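Long-range contacts in tail fiber protein (Acinetobacter phage AM24, PDB 5W5P), which probably recognises and degrades the capsular polysaccharide of its Acinetobacter baumannii host as the trimeric tailspike of the phage: residues Thr603-Ile607 / Gln619-Thr623; Ile476-Ser482 / Thr533-Val537; Ser78-Ser82 / Thr96-Arg100; Tyr198-Ile204 / Arg225-Met231. The contacts are given in a common frame with arbitrary orientation. Residue numbers count along the deposited sequence, not the author numbering.

Interaction 1. Residues Thr603-Ile607 / Gln619-Thr623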
loop_
_atom_site.group_PDB
_atom_site.type_symbol
_atom_site.label_atom_id
_atom_site.label_comp_id
_atom_site.label_asym_id
_atom_site.label_seq_id
_atom_site.Cartn_x
_atom_site.Cartn_y
_atom_site.Cartn_z
ATOM N N THR A 603 -20.683 -16.898 -28.650
ATOM C CA THR A 603 -21.812 -16.700 -27.749
ATOM C C THR A 603 -21.370 -15.944 -26.504
ATOM O O THR A 603 -20.398 -16.330 -25.852
ATOM C CB THR A 603 -22.424 -18.040 -27.340
ATOM O OG1 THR A 603 -22.863 -18.748 -28.503
ATOM C CG2 THR A 603 -23.604 -17.807 -26.420
ATOM N N THR A 604 -22.090 -14.872 -26.176
ATOM C CA THR A 604 -21.880 -14.126 -24.940
ATOM C C THR A 604 -23.188 -14.115 -24.161
ATOM O O THR A 604 -24.219 -13.678 -24.683
ATOM C CB THR A 604 -21.409 -12.693 -25.217
ATOM O OG1 THR A 604 -20.164 -12.723 -25.923
ATOM C CG2 THR A 604 -21.209 -11.942 -23.909
HETATM N N MSE A 605 -23.146 -14.588 -22.921
HETATM C CA MSE A 605 -24.349 -14.672 -22.101
HETATM C C MSE A 605 -24.367 -13.638 -20.977
HETATM O O MSE A 605 -23.328 -13.308 -20.409
HETATM C CB MSE A 605 -24.490 -16.079 -21.518
HETATM C CG MSE A 605 -24.713 -17.160 -22.572
HETATM SE SE MSE A 605 -25.115 -18.922 -21.814
HETATM C CE MSE A 605 -26.813 -18.483 -20.950
ATOM N N THR A 606 -25.558 -13.124 -20.681
ATOM C CA THR A 606 -25.814 -12.235 -19.548
ATOM C C THR A 606 -26.741 -12.993 -18.602
ATOM O O THR A 606 -27.943 -13.095 -18.864
ATOM C CB THR A 606 -26.449 -10.915 -20.004
ATOM O OG1 THR A 606 -25.640 -10.296 -21.014
ATOM C CG2 THR A 606 -26.613 -9.955 -18.833
ATOM N N ILE A 607 -26.199 -13.531 -17.510
ATOM C CA ILE A 607 -26.955 -14.392 -16.601
ATOM C C ILE A 607 -27.460 -13.571 -15.421
ATOM O O ILE A 607 -26.683 -12.877 -14.754
ATOM C CB ILE A 607 -26.101 -15.576 -16.115
ATOM C CG1 ILE A 607 -25.645 -16.428 -17.302
ATOM C CG2 ILE A 607 -26.873 -16.414 -15.099
ATOM C CD1 ILE A 607 -24.269 -17.039 -17.121
ATOM N N GLN A 619 -25.184 -20.918 -12.824
ATOM C CA GLN A 619 -24.200 -21.849 -13.355
ATOM C C GLN A 619 -24.554 -22.376 -14.750
ATOM O O GLN A 619 -23.964 -23.369 -15.191
ATOM C CB GLN A 619 -24.001 -23.010 -12.376
ATOM C CG GLN A 619 -23.243 -22.622 -11.110
ATOM C CD GLN A 619 -21.978 -21.819 -11.396
ATOM O OE1 GLN A 619 -20.950 -22.368 -11.806
ATOM N NE2 GLN A 619 -22.050 -20.513 -11.174
ATOM N N ILE A 620 -25.504 -21.745 -15.447
ATOM C CA ILE A 620 -25.662 -21.999 -16.876
ATOM C C ILE A 620 -24.490 -21.366 -17.618
ATOM O O ILE A 620 -23.988 -20.302 -17.229
ATOM C CB ILE A 620 -27.011 -21.459 -17.387
ATOM C CG1 ILE A 620 -27.290 -21.951 -18.810
ATOM C CG2 ILE A 620 -27.050 -19.934 -17.348
ATOM C CD1 ILE A 620 -27.945 -23.316 -18.859
ATOM N N TYR A 621 -24.029 -22.026 -18.680
ATOM C CA TYR A 621 -22.859 -21.543 -19.403
ATOM C C TYR A 621 -22.896 -22.074 -20.826
ATOM O O TYR A 621 -23.458 -23.149 -21.066
ATOM C CB TYR A 621 -21.554 -21.969 -18.705
ATOM C CG TYR A 621 -21.299 -23.459 -18.703
ATOM C CD1 TYR A 621 -21.855 -24.272 -17.728
ATOM C CD2 TYR A 621 -20.500 -24.053 -19.673
ATOM C CE1 TYR A 621 -21.623 -25.635 -17.713
ATOM C CE2 TYR A 621 -20.267 -25.419 -19.673
ATOM C CZ TYR A 621 -20.830 -26.204 -18.687
ATOM O OH TYR A 621 -20.602 -27.562 -18.672
ATOM N N PRO A 622 -22.309 -21.355 -21.784
ATOM C CA PRO A 622 -22.230 -21.861 -23.158
ATOM C C PRO A 622 -21.007 -22.741 -23.352
ATOM O O PRO A 622 -19.936 -22.497 -22.794
ATOM C CB PRO A 622 -22.123 -20.573 -23.984
ATOM C CG PRO A 622 -21.377 -19.633 -23.084
ATOM C CD PRO A 622 -21.721 -20.008 -21.658
ATOM N N THR A 623 -21.175 -23.785 -24.158
ATOM C CA THR A 623 -20.102 -24.747 -24.394
ATOM C C THR A 623 -19.268 -24.359 -25.607
ATOM O O THR A 623 -19.607 -23.426 -26.332
ATOM C CB THR A 623 -20.649 -26.164 -24.604
ATOM O OG1 THR A 623 -21.261 -26.251 -25.896
ATOM C CG2 THR A 623 -21.673 -26.497 -23.538
ATOM O OXT THR A 623 -18.237 -24.972 -25.881
#
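The contact is apolar packing between two segments that run nearly antiparallel, the CA directions 603 to 607 and 620 to 622 being 168° apart. They face each other instead of pairing edge to edge: the nearest CA atoms are 6.9 Å apart for T603 and P622, 7.5 Å for M605 and Y621, and 7.7 Å for I607 and I620, with side chains filling the space between. T603, M605 and I607 come off the same side of strand 598-608 and point at the C-terminal tail, which answers with I620 and P622. Selenomethionine M605 sits in the middle: its SE lies 3.6 Å from P622 CD, and its CE 3.9 Å from I620 CG2. On one flank T603 CG2 meets P622 CB at 4.0 Å; on the other, I607 CG1 touches I620 CG2 at 3.8 Å. I607 CD1 also comes within 3.3 Å of I620 O.

Polar fastening comes from outside the pair. The CA-to-CB bond of Y621 points away from strand 598-608, and its hydroxyl is probably hydrogen-bonded to N479, while T623 bonds to S456 and E475. Backbone hydrogen bonds tie strand 598-608 to strands 451-461 and 492-503, and another joins D477 and Y621. Strand 621-622 pairs with strand 470-477 in a second antiparallel sheet facing the first, the packing of a beta-sandwich in the C-terminal domain.

Interaction 2. Residues Ile476-Ser482 / Thr533-Val537; sequences IDTNLIS and TDVYV
V535 (chi1 m) lays its CG2 over T478 CB at 3.6 Å and I481 CG2 at 3.7 Å; V537 (chi1 t) puts CG2 4.0 Å from T478 CG2 and CG1 4.3 Å from I476 CD1. Segment 476-482 is extended at I476 and D477 and bends at T478 (phi/psi -114/7) into a weakly bonded helical turn, S482 N to T478 O at 3.0 Å; D477 OD1 accepts from N479 N at 3.1 Å, an Asx turn. T533 (-83/-17) precedes an extended run from D534 (-62/140) onward. S482 (chi1 m) donates from OG to T533 O at 2.8 Å (CA-CA 5.1 Å). A water donates to T478 OG1 and S482 OG, both at 2.8 Å, and accepts from V535 N at 2.9 Å; T478 OG1 also bonds T576 O. The contact joins the two sheets of the C-terminal beta-sandwich: strand 535-546, outermost within this chain, to strand 470-477 and helical turn 479-483. L519 and V521 of neighbouring strand 509-523 pack on I476, V537, I481 and V535; strand 577-582 pairs antiparallel with 470-477.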
loop_
_atom_site.group_PDB
_atom_site.type_symbol
_atom_site.label_atom_id
_atom_site.label_comp_id
_atom_site.label_asym_id
_atom_site.label_seq_id
_atom_site.Cartn_x
_atom_site.Cartn_y
_atom_site.Cartn_z
ATOM N N ILE A 476 -25.646 -24.968 -24.789
ATOM C CA ILE A 476 -25.456 -24.633 -23.387
ATOM C C ILE A 476 -25.571 -25.914 -22.573
ATOM O O ILE A 476 -26.152 -26.911 -23.014
ATOM C CB ILE A 476 -26.465 -23.574 -22.900
ATOM C CG1 ILE A 476 -27.882 -24.147 -22.899
ATOM C CG2 ILE A 476 -26.390 -22.320 -23.770
ATOM C CD1 ILE A 476 -28.942 -23.141 -22.519
ATOM N N ASP A 477 -25.004 -25.887 -21.368
ATOM C CA ASP A 477 -25.001 -27.054 -20.495
ATOM C C ASP A 477 -25.539 -26.688 -19.121
ATOM O O ASP A 477 -25.312 -25.581 -18.624
ATOM C CB ASP A 477 -23.595 -27.649 -20.362
ATOM C CG ASP A 477 -23.617 -29.146 -20.112
ATOM O OD1 ASP A 477 -24.580 -29.636 -19.485
ATOM O OD2 ASP A 477 -22.670 -29.834 -20.550
ATOM N N THR A 478 -26.256 -27.633 -18.512
ATOM C CA THR A 478 -26.834 -27.460 -17.185
ATOM C C THR A 478 -26.216 -28.400 -16.157
ATOM O O THR A 478 -26.696 -28.457 -15.017
ATOM C CB THR A 478 -28.351 -27.676 -17.235
ATOM O OG1 THR A 478 -28.633 -29.053 -17.522
ATOM C CG2 THR A 478 -28.982 -26.803 -18.309
ATOM N N ASN A 479 -25.161 -29.129 -16.530
ATOM C CA ASN A 479 -24.629 -30.177 -15.663
ATOM C C ASN A 479 -24.097 -29.611 -14.351
ATOM O O ASN A 479 -24.194 -30.261 -13.304
ATOM C CB ASN A 479 -23.535 -30.954 -16.396
ATOM C CG ASN A 479 -22.299 -30.111 -16.678
ATOM O OD1 ASN A 479 -22.402 -28.966 -17.117
ATOM N ND2 ASN A 479 -21.122 -30.676 -16.421
ATOM N N LEU A 480 -23.530 -28.406 -14.385
ATOM C CA LEU A 480 -23.026 -27.800 -13.158
ATOM C C LEU A 480 -24.147 -27.194 -12.320
ATOM O O LEU A 480 -24.019 -27.117 -11.094
ATOM C CB LEU A 480 -21.964 -26.753 -13.496
ATOM C CG LEU A 480 -20.785 -27.357 -14.265
ATOM C CD1 LEU A 480 -19.717 -26.326 -14.538
ATOM C CD2 LEU A 480 -20.200 -28.552 -13.521
ATOM N N ILE A 481 -25.246 -26.770 -12.952
ATOM C CA ILE A 481 -26.429 -26.371 -12.193
ATOM C C ILE A 481 -26.952 -27.546 -11.381
ATOM O O ILE A 481 -27.241 -27.419 -10.185
ATOM C CB ILE A 481 -27.515 -25.814 -13.130
ATOM C CG1 ILE A 481 -27.005 -24.589 -13.888
ATOM C CG2 ILE A 481 -28.760 -25.453 -12.340
ATOM C CD1 ILE A 481 -28.052 -23.982 -14.807
ATOM N N SER A 482 -27.084 -28.712 -12.023
ATOM C CA SER A 482 -27.529 -29.912 -11.321
ATOM C C SER A 482 -26.559 -30.343 -10.229
ATOM O O SER A 482 -26.977 -31.006 -9.273
ATOM C CB SER A 482 -27.727 -31.060 -12.312
ATOM O OG SER A 482 -28.665 -30.710 -13.313
ATOM N N THR A 533 -32.443 -33.905 -9.846
ATOM C CA THR A 533 -31.403 -32.905 -10.050
ATOM C C THR A 533 -31.483 -32.243 -11.419
ATOM O O THR A 533 -30.866 -31.192 -11.616
ATOM C CB THR A 533 -30.015 -33.526 -9.887
ATOM O OG1 THR A 533 -29.822 -34.533 -10.890
ATOM C CG2 THR A 533 -29.853 -34.139 -8.505
ATOM N N ASP A 534 -32.208 -32.840 -12.366
ATOM C CA ASP A 534 -32.324 -32.254 -13.694
ATOM C C ASP A 534 -32.989 -30.886 -13.614
ATOM O O ASP A 534 -33.939 -30.682 -12.854
ATOM C CB ASP A 534 -33.133 -33.168 -14.620
ATOM C CG ASP A 534 -32.527 -34.556 -14.759
ATOM O OD1 ASP A 534 -31.316 -34.716 -14.503
ATOM O OD2 ASP A 534 -33.267 -35.490 -15.133
ATOM N N VAL A 535 -32.479 -29.941 -14.398
ATOM C CA VAL A 535 -33.080 -28.620 -14.529
ATOM C C VAL A 535 -33.379 -28.376 -16.001
ATOM O O VAL A 535 -32.612 -28.786 -16.878
ATOM C CB VAL A 535 -32.174 -27.511 -13.956
ATOM C CG1 VAL A 535 -32.169 -27.578 -12.431
ATOM C CG2 VAL A 535 -30.766 -27.622 -14.522
ATOM N N TYR A 536 -34.493 -27.708 -16.270
ATOM C CA TYR A 536 -35.009 -27.581 -17.622
ATOM C C TYR A 536 -34.904 -26.141 -18.105
ATOM O O TYR A 536 -34.926 -25.196 -17.312
ATOM C CB TYR A 536 -36.456 -28.074 -17.684
ATOM C CG TYR A 536 -36.646 -29.386 -16.955
ATOM C CD1 TYR A 536 -36.285 -30.591 -17.551
ATOM C CD2 TYR A 536 -37.167 -29.423 -15.666
ATOM C CE1 TYR A 536 -36.448 -31.798 -16.891
ATOM C CE2 TYR A 536 -37.331 -30.627 -14.997
ATOM C CZ TYR A 536 -36.968 -31.812 -15.617
ATOM O OH TYR A 536 -37.126 -33.016 -14.966
ATOM N N VAL A 537 -34.780 -25.990 -19.424
ATOM C CA VAL A 537 -34.584 -24.699 -20.067
ATOM C C VAL A 537 -35.707 -24.468 -21.067
ATOM O O VAL A 537 -36.086 -25.377 -21.814
ATOM C CB VAL A 537 -33.212 -24.620 -20.771
ATOM C CG1 VAL A 537 -33.103 -23.347 -21.603
ATOM C CG2 VAL A 537 -32.079 -24.707 -19.756
HETATM O O HOH W 1 -30.015 -30.786 -15.771
#

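Interaction 3. Residues Ser78-Ser82 / Thr96-Arg100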
loop_
_atom_site.group_PDB
_atom_site.type_symbol
_atom_site.label_atom_id
_atom_site.label_comp_id
_atom_site.label_asym_id
_atom_site.label_seq_id
_atom_site.Cartn_x
_atom_site.Cartn_y
_atom_site.Cartn_z
ATOM N N SER A 78 50.559 19.637 14.920
ATOM C CA SER A 78 50.771 20.084 13.549
ATOM C C SER A 78 49.940 21.311 13.188
ATOM O O SER A 78 50.245 21.973 12.189
ATOM C CB SER A 78 50.454 18.948 12.573
ATOM O OG SER A 78 49.096 18.546 12.668
ATOM N N ASP A 79 48.905 21.627 13.966
ATOM C CA ASP A 79 48.009 22.740 13.677
ATOM C C ASP A 79 48.391 23.944 14.530
ATOM O O ASP A 79 48.321 23.888 15.763
ATOM C CB ASP A 79 46.550 22.353 13.927
ATOM C CG ASP A 79 45.567 23.302 13.255
ATOM O OD1 ASP A 79 45.890 24.504 13.099
ATOM O OD2 ASP A 79 44.460 22.848 12.893
ATOM N N THR A 80 48.776 25.033 13.866
ATOM C CA THR A 80 49.108 26.286 14.529
ATOM C C THR A 80 48.283 27.453 14.002
ATOM O O THR A 80 48.604 28.610 14.301
ATOM C CB THR A 80 50.599 26.598 14.363
ATOM O OG1 THR A 80 50.977 26.393 12.996
ATOM C CG2 THR A 80 51.436 25.691 15.256
ATOM N N THR A 81 47.237 27.186 13.219
ATOM C CA THR A 81 46.479 28.241 12.561
ATOM C C THR A 81 44.973 28.145 12.744
ATOM O O THR A 81 44.296 29.168 12.585
ATOM C CB THR A 81 46.787 28.260 11.055
ATOM O OG1 THR A 81 46.747 26.923 10.541
ATOM C CG2 THR A 81 48.167 28.849 10.801
ATOM N N SER A 82 44.425 26.976 13.074
ATOM C CA SER A 82 42.978 26.826 13.178
ATOM C C SER A 82 42.412 27.736 14.262
ATOM O O SER A 82 43.020 27.924 15.321
ATOM C CB SER A 82 42.611 25.372 13.478
ATOM O OG SER A 82 42.806 24.550 12.341
ATOM N N THR A 96 48.135 26.076 21.657
ATOM C CA THR A 96 47.834 24.689 21.334
ATOM C C THR A 96 46.416 24.564 20.793
ATOM O O THR A 96 45.458 25.035 21.415
ATOM C CB THR A 96 47.997 23.806 22.571
ATOM O OG1 THR A 96 49.377 23.771 22.961
ATOM C CG2 THR A 96 47.523 22.394 22.279
ATOM N N ARG A 97 46.286 23.926 19.630
ATOM C CA ARG A 97 44.978 23.633 19.051
ATOM C C ARG A 97 44.505 22.292 19.594
ATOM O O ARG A 97 44.997 21.236 19.189
ATOM C CB ARG A 97 45.042 23.628 17.529
ATOM C CG ARG A 97 44.628 24.947 16.912
ATOM C CD ARG A 97 45.805 25.915 16.885
ATOM N NE ARG A 97 45.409 27.251 16.449
ATOM C CZ ARG A 97 46.082 28.359 16.735
ATOM N NH1 ARG A 97 47.186 28.297 17.466
ATOM N NH2 ARG A 97 45.648 29.528 16.287
ATOM N N TRP A 98 43.553 22.344 20.523
ATOM C CA TRP A 98 42.888 21.154 21.037
ATOM C C TRP A 98 41.693 20.821 20.149
ATOM O O TRP A 98 40.855 21.684 19.870
ATOM C CB TRP A 98 42.432 21.373 22.483
ATOM C CG TRP A 98 43.564 21.570 23.468
ATOM C CD1 TRP A 98 44.071 22.758 23.913
ATOM C CD2 TRP A 98 44.319 20.543 24.126
ATOM N NE1 TRP A 98 45.095 22.532 24.799
ATOM C CE2 TRP A 98 45.264 21.181 24.949
ATOM C CE3 TRP A 98 44.283 19.146 24.100
ATOM C CZ2 TRP A 98 46.167 20.471 25.738
ATOM C CZ3 TRP A 98 45.183 18.444 24.885
ATOM C CH2 TRP A 98 46.110 19.105 25.689
ATOM N N LYS A 99 41.615 19.571 19.705
ATOM C CA LYS A 99 40.537 19.117 18.836
ATOM C C LYS A 99 39.799 17.959 19.489
ATOM O O LYS A 99 40.418 17.009 19.976
ATOM C CB LYS A 99 41.064 18.709 17.455
ATOM C CG LYS A 99 41.961 19.760 16.858
ATOM C CD LYS A 99 42.437 19.448 15.457
ATOM C CE LYS A 99 42.759 20.749 14.728
ATOM N NZ LYS A 99 43.673 20.498 13.584
ATOM N N ARG A 100 38.476 18.048 19.495
ATOM C CA ARG A 100 37.645 17.015 20.094
ATOM C C ARG A 100 37.743 15.727 19.290
ATOM O O ARG A 100 37.744 15.742 18.056
ATOM C CB ARG A 100 36.189 17.487 20.168
ATOM C CG ARG A 100 35.215 16.479 20.744
ATOM C CD ARG A 100 33.772 16.957 20.579
ATOM N NE ARG A 100 33.527 18.236 21.242
ATOM C CZ ARG A 100 33.161 18.357 22.513
ATOM N NH1 ARG A 100 33.000 17.275 23.260
ATOM N NH2 ARG A 100 32.951 19.555 23.037
#
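K99 NZ donates to D79 OD2 at 2.6 Å, a short salt bridge, and the same ammonium makes a second one to D76. The other strong bond runs from R97 NE to S82 O at 2.7 Å, seconded by a weak one from R97 NH2 to the same S82 O at 3.2 Å. The guanidinium therefore meets that carbonyl at its edge, while its NH1 is taken by G95 O.

D79 also organises its own loop. Its OD1 accepts from T81 N at 3.0 Å, an Asx turn, and from S82 N at 2.9 Å, which makes it an Asx motif; S82 OG donates to D79 OD2 at a very short 2.4 Å. One carboxylate thus shapes the turn and pins it to the strand. The turn lies in the connection from strand 71-75 to strand 89-91, and strand 97-100 runs between those two in a four-stranded antiparallel sheet near the N-terminal end.

Around the charges R97 does the packing. Its CD lies 3.4 Å from D79 O, its CG is 4.0 Å from S82 CB, and T81 N and T80 O sit over one face of the guanidinium, with T81 N 3.7 Å from R97 NE. R97 and K99 point at the loop; W98 goes the other way and packs on L45 and P50. T80 and T81 are exposed and touch a crystal neighbour.

Interaction 4. Residues Tyr198-Ile204 / Arg225-Met231; sequences YTAALEI and RLYNVNM
The two segments lie on adjacent rungs of a parallel beta-helix, in register from Y198 opposite R225 to I204 opposite M231; the axes of strands 199-204 and 229-231 are 4.8 Å apart and 8° from parallel. R225 (-124/-9) is not extended; the chains are from T199 and L226 on, save where A201 (73/86) and N228 (52/63) lie side by side, CA atoms 5.0 Å apart. N228 turns a corner, putting 226-227 and 229-231 on different faces.

Backbone hydrogen bonds are T199 N-R225 O 2.9 Å, Y227 N-T199 O 3.2 Å, L202 N-N228 O 3.1 Å, N230 N-L202 O 2.9 Å, I204 N-N230 O 3.0 Å and a weak A201 N-Y227 O, 3.4 Å. E203 (chi1 m) OE1 accepts from N230 ND2 at 2.9 Å and bonds H266 of the third subunit. N228 ND2 bonds E290 of that subunit, T199 OG1 P154, Y198 OH I158, Y227 OH R249 and D196, R225 E191 and S193. Y198 (p) CB makes a CH-pi contact 3.9 Å from the Y227 (m) ring centroid.

I204 (t) CG2 meets M231 CG at 3.5 Å; L202 (t) CD2 meets L226 CD1 at 3.9 Å. Apolar chains thus pack toward strand 219-222, whereas the amide-carboxylate pair opposite serves the trimer interface.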
loop_
_atom_site.group_PDB
_atom_site.type_symbol
_atom_site.label_atom_id
_atom_site.label_comp_id
_atom_site.label_asym_id
_atom_site.label_seq_id
_atom_site.Cartn_x
_atom_site.Cartn_y
_atom_site.Cartn_z
ATOM N N TYR A 198 17.343 25.306 -2.863
ATOM C CA TYR A 198 16.976 24.137 -2.078
ATOM C C TYR A 198 18.209 23.343 -1.663
ATOM O O TYR A 198 19.332 23.597 -2.099
ATOM C CB TYR A 198 16.025 23.236 -2.881
ATOM C CG TYR A 198 16.740 22.391 -3.917
ATOM C CD1 TYR A 198 17.076 22.919 -5.158
ATOM C CD2 TYR A 198 17.093 21.071 -3.648
ATOM C CE1 TYR A 198 17.737 22.160 -6.102
ATOM C CE2 TYR A 198 17.756 20.304 -4.587
ATOM C CZ TYR A 198 18.077 20.854 -5.811
ATOM O OH TYR A 198 18.739 20.092 -6.744
ATOM N N THR A 199 17.972 22.349 -0.815
ATOM C CA THR A 199 18.944 21.289 -0.583
ATOM C C THR A 199 18.158 20.019 -0.290
ATOM O O THR A 199 17.030 20.082 0.208
ATOM C CB THR A 199 19.924 21.650 0.548
ATOM O OG1 THR A 199 20.933 20.639 0.655
ATOM C CG2 THR A 199 19.203 21.802 1.883
ATOM N N ALA A 200 18.737 18.866 -0.635
ATOM C CA ALA A 200 17.983 17.617 -0.685
ATOM C C ALA A 200 18.688 16.513 0.092
ATOM O O ALA A 200 19.869 16.613 0.433
ATOM C CB ALA A 200 17.747 17.164 -2.135
ATOM N N ALA A 201 17.920 15.445 0.352
ATOM C CA ALA A 201 18.329 14.235 1.063
ATOM C C ALA A 201 18.483 14.486 2.559
ATOM O O ALA A 201 19.589 14.747 3.044
ATOM C CB ALA A 201 19.625 13.656 0.486
ATOM N N LEU A 202 17.380 14.372 3.300
ATOM C CA LEU A 202 17.357 14.667 4.724
ATOM C C LEU A 202 16.505 13.639 5.452
ATOM O O LEU A 202 15.358 13.400 5.069
ATOM C CB LEU A 202 16.807 16.077 4.975
ATOM C CG LEU A 202 16.416 16.443 6.410
ATOM C CD1 LEU A 202 17.635 16.391 7.314
ATOM C CD2 LEU A 202 15.766 17.814 6.450
ATOM N N GLU A 203 17.062 13.038 6.496
ATOM C CA GLU A 203 16.302 12.237 7.448
ATOM C C GLU A 203 16.156 13.036 8.736
ATOM O O GLU A 203 17.154 13.492 9.299
ATOM C CB GLU A 203 16.990 10.898 7.726
ATOM C CG GLU A 203 17.559 10.212 6.488
ATOM C CD GLU A 203 16.534 9.352 5.774
ATOM O OE1 GLU A 203 16.243 9.623 4.593
ATOM O OE2 GLU A 203 16.007 8.407 6.395
ATOM N N ILE A 204 14.923 13.222 9.200
ATOM C CA ILE A 204 14.685 14.074 10.361
ATOM C C ILE A 204 13.625 13.439 11.244
ATOM O O ILE A 204 12.598 12.963 10.746
ATOM C CB ILE A 204 14.267 15.497 9.945
ATOM C CG1 ILE A 204 13.765 16.291 11.148
ATOM C CG2 ILE A 204 13.199 15.451 8.851
ATOM C CD1 ILE A 204 13.509 17.746 10.829
ATOM N N ARG A 225 12.426 24.978 0.840
ATOM C CA ARG A 225 13.866 24.833 0.653
ATOM C C ARG A 225 14.400 23.440 0.940
ATOM O O ARG A 225 15.572 23.182 0.645
ATOM C CB ARG A 225 14.628 25.834 1.539
ATOM C CG ARG A 225 14.106 27.247 1.472
ATOM C CD ARG A 225 14.013 27.759 0.040
ATOM N NE ARG A 225 13.607 29.160 -0.022
ATOM C CZ ARG A 225 13.471 29.848 -1.150
ATOM N NH1 ARG A 225 13.700 29.259 -2.317
ATOM N NH2 ARG A 225 13.087 31.118 -1.115
ATOM N N LEU A 226 13.588 22.540 1.491
ATOM C CA LEU A 226 14.015 21.192 1.849
ATOM C C LEU A 226 13.219 20.195 1.020
ATOM O O LEU A 226 12.010 20.037 1.225
ATOM C CB LEU A 226 13.826 20.946 3.347
ATOM C CG LEU A 226 14.716 21.815 4.244
ATOM C CD1 LEU A 226 14.617 21.420 5.715
ATOM C CD2 LEU A 226 16.154 21.751 3.768
ATOM N N TYR A 227 13.894 19.537 0.079
ATOM C CA TYR A 227 13.303 18.509 -0.765
ATOM C C TYR A 227 13.881 17.149 -0.398
ATOM O O TYR A 227 14.917 17.051 0.264
ATOM C CB TYR A 227 13.562 18.783 -2.252
ATOM C CG TYR A 227 13.069 20.119 -2.767
ATOM C CD1 TYR A 227 12.089 20.834 -2.090
ATOM C CD2 TYR A 227 13.578 20.658 -3.951
ATOM C CE1 TYR A 227 11.639 22.053 -2.563
ATOM C CE2 TYR A 227 13.129 21.880 -4.436
ATOM C CZ TYR A 227 12.163 22.571 -3.735
ATOM O OH TYR A 227 11.706 23.782 -4.199
ATOM N N ASN A 228 13.203 16.099 -0.857
ATOM C CA ASN A 228 13.606 14.718 -0.610
ATOM C C ASN A 228 13.824 14.481 0.887
ATOM O O ASN A 228 14.924 14.172 1.348
ATOM C CB ASN A 228 14.854 14.355 -1.420
ATOM C CG ASN A 228 14.612 14.376 -2.926
ATOM O OD1 ASN A 228 13.690 15.029 -3.413
ATOM N ND2 ASN A 228 15.452 13.667 -3.667
ATOM N N VAL A 229 12.738 14.634 1.643
ATOM C CA VAL A 229 12.771 14.610 3.100
ATOM C C VAL A 229 12.027 13.378 3.591
ATOM O O VAL A 229 10.870 13.154 3.218
ATOM C CB VAL A 229 12.154 15.887 3.696
ATOM C CG1 VAL A 229 12.301 15.890 5.215
ATOM C CG2 VAL A 229 12.797 17.121 3.085
ATOM N N ASN A 230 12.686 12.592 4.438
ATOM C CA ASN A 230 12.059 11.487 5.159
ATOM C C ASN A 230 11.871 11.927 6.609
ATOM O O ASN A 230 12.837 12.010 7.373
ATOM C CB ASN A 230 12.910 10.222 5.070
ATOM C CG ASN A 230 12.703 9.465 3.773
ATOM O OD1 ASN A 230 11.604 9.435 3.224
ATOM N ND2 ASN A 230 13.767 8.848 3.275
HETATM N N MSE A 231 10.630 12.224 6.983
HETATM C CA MSE A 231 10.288 12.516 8.372
HETATM C C MSE A 231 9.687 11.287 9.034
HETATM O O MSE A 231 8.527 10.965 8.794
HETATM C CB MSE A 231 9.300 13.674 8.465
HETATM C CG MSE A 231 9.820 14.972 7.915
HETATM SE SE MSE A 231 8.561 16.435 8.131
HETATM C CE MSE A 231 8.952 16.970 9.960
#

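From the N terminus the contacts come in series, none nested or crossed. Interaction 3 closes a 13-residue connection inside the N-terminal sheet. Interaction 4 follows, its centre about 34 Å away, joining successive coils of the beta-helix across 20 residues. Interaction 2 lies about 66 Å further on, between centres, and spans 50 residues, joining the two sheets of the C-terminal domain; interaction 1 then closes 11 residues, bringing the chain's last residues back onto strand 598-608. These last two have centres about 12 Å apart and touch: they share the sheet of strands 470-477 and 621-622, and I481 packs on Q619 and I620. Interactions 2 and 4 each reach the third subunit.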